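Local structure of periplasmic binding protein (4LJS) at residues R159-G162 / R163-N166. The protein probably captures a ligand, perhaps an iron complex or a corrinoid, in the periplasm and delivers it to an ABC importer. Residues are numbered along the deposited sequence; the frame is centred on the assembly and turned at random.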
loop_
_atom_site.group_PDB
_atom_site.type_symbol
_atom_site.label_atom_id
_atom_site.label_comp_id
_atom_site.label_asym_id
_atom_site.label_seq_id
_atom_site.Cartn_x
_atom_site.Cartn_y
_atom_site.Cartn_z
ATOM N N ARG A 159 12.308 0.448 -4.072
ATOM C CA ARG A 159 13.699 0.552 -4.472
ATOM C C ARG A 159 14.646 0.259 -3.298
ATOM O O ARG A 159 15.663 -0.421 -3.467
ATOM C CB ARG A 159 13.942 1.948 -5.045
ATOM C CG ARG A 159 15.290 2.156 -5.676
ATOM C CD ARG A 159 15.343 3.509 -6.388
ATOM N NE ARG A 159 14.691 3.483 -7.699
ATOM C CZ ARG A 159 13.663 4.253 -8.050
ATOM N NH1 ARG A 159 13.149 5.117 -7.185
ATOM N NH2 ARG A 159 13.153 4.165 -9.274
ATOM N N ASP A 160 14.311 0.765 -2.112
ATOM C CA ASP A 160 15.116 0.521 -0.911
ATOM C C ASP A 160 15.157 -0.966 -0.557
ATOM O O ASP A 160 16.217 -1.522 -0.278
ATOM C CB ASP A 160 14.561 1.295 0.284
ATOM C CG ASP A 160 14.864 2.775 0.215
ATOM O OD1 ASP A 160 15.795 3.161 -0.525
ATOM O OD2 ASP A 160 14.174 3.553 0.913
ATOM N N LEU A 161 13.996 -1.606 -0.559
ATOM C CA LEU A 161 13.942 -3.028 -0.270
ATOM C C LEU A 161 14.721 -3.797 -1.339
ATOM O O LEU A 161 15.443 -4.735 -1.026
ATOM C CB LEU A 161 12.495 -3.506 -0.143
ATOM C CG LEU A 161 11.814 -3.004 1.142
ATOM C CD1 LEU A 161 10.334 -3.365 1.181
ATOM C CD2 LEU A 161 12.525 -3.548 2.385
ATOM N N GLY A 162 14.602 -3.367 -2.592
ATOM C CA GLY A 162 15.402 -3.930 -3.665
ATOM C C GLY A 162 16.899 -3.893 -3.388
ATOM O O GLY A 162 17.600 -4.880 -3.611
ATOM N N ARG A 163 17.397 -2.761 -2.894
ATOM C CA ARG A 163 18.815 -2.656 -2.551
ATOM C C ARG A 163 19.186 -3.565 -1.373
ATOM O O ARG A 163 20.234 -4.213 -1.381
ATOM C CB ARG A 163 19.208 -1.210 -2.231
ATOM C CG ARG A 163 19.086 -0.237 -3.385
ATOM C CD ARG A 163 19.575 1.150 -2.974
ATOM N NE ARG A 163 21.012 1.162 -2.700
ATOM C CZ ARG A 163 21.622 2.044 -1.913
ATOM N NH1 ARG A 163 20.919 2.992 -1.304
ATOM N NH2 ARG A 163 22.936 1.976 -1.727
ATOM N N ILE A 164 18.329 -3.602 -0.361
ATOM C CA ILE A 164 18.578 -4.426 0.816
ATOM C C ILE A 164 18.680 -5.913 0.449
ATOM O O ILE A 164 19.550 -6.620 0.954
ATOM C CB ILE A 164 17.502 -4.190 1.907
ATOM C CG1 ILE A 164 17.632 -2.776 2.484
ATOM C CG2 ILE A 164 17.613 -5.225 3.027
ATOM C CD1 ILE A 164 16.574 -2.433 3.530
ATOM N N PHE A 165 17.827 -6.373 -0.463
ATOM C CA PHE A 165 17.780 -7.792 -0.816
ATOM C C PHE A 165 18.536 -8.174 -2.071
ATOM O O PHE A 165 18.353 -9.277 -2.589
ATOM C CB PHE A 165 16.331 -8.259 -0.925
ATOM C CG PHE A 165 15.643 -8.341 0.395
ATOM C CD1 PHE A 165 15.755 -9.472 1.168
ATOM C CD2 PHE A 165 14.928 -7.265 0.885
ATOM C CE1 PHE A 165 15.139 -9.546 2.400
ATOM C CE2 PHE A 165 14.311 -7.332 2.112
ATOM C CZ PHE A 165 14.419 -8.471 2.874
ATOM N N ASN A 166 19.392 -7.271 -2.542
ATOM C CA ASN A 166 20.069 -7.427 -3.828
ATOM C C ASN A 166 19.120 -7.821 -4.967
ATOM O O ASN A 166 19.415 -8.723 -5.756
ATOM C CB ASN A 166 21.225 -8.429 -3.728
ATOM C CG ASN A 166 22.194 -8.303 -4.889
ATOM O OD1 ASN A 166 22.451 -7.202 -5.372
ATOM N ND2 ASN A 166 22.719 -9.431 -5.353
#
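Leu161 and Phe165, one turn apart on helix 151-164 and its C-terminal exit, point the same way and lie side by side, the leucine methyl CD2 reaching the ring at Phe165 CE2 (4.2 Å). The same leucine methyl also lies 4.4 Å from Ile164 CD1, a looser apolar contact. The backbone shares in this grouping: the carbonyl O of Leu161 accepts the N-H of Phe165 at 2.9 Å and also sits at the ring edge, in the ring plane, 3.2 Å from Phe165 CD2. Chi1 of -71° sets CG beside the backbone N of Phe165 and carries the ring alongside Leu161, and chi2 of -85° turns its edge to that oxygen. With an alanine at Phe165, Leu161 CD2 is likely to lose its aromatic neighbour and a gap to open toward Ile58 and Val43. Two more i to i+4 bonds, Arg163 N to Arg159 O and Ile164 N to Asp160 O, both 3.0 Å, complete the turn, and Ile164 CG1 packs 3.3 Å from Asp160 O. Further out, Leu161 and Phe165 face helix 52-60 through Thr57 and Ile58. The polar ends are placed by other partners: Asp160 OD2 forms a salt bridge with Lys156 NZ and a hydrogen bond with Tyr137 OH, while Arg159 pairs with Glu172 of helix 168-188. Beyond Phe165, the first residue to leave helical geometry, Asn166 adopts positive phi (48°) and its N makes a weak bond to Arg163 O at 3.4 Å. With Arg167 N directed to Gly162 O, this is a Schellman motif, closing a helix that packs beside the parallel sheet of one lobe of the periplasmic binding protein fold.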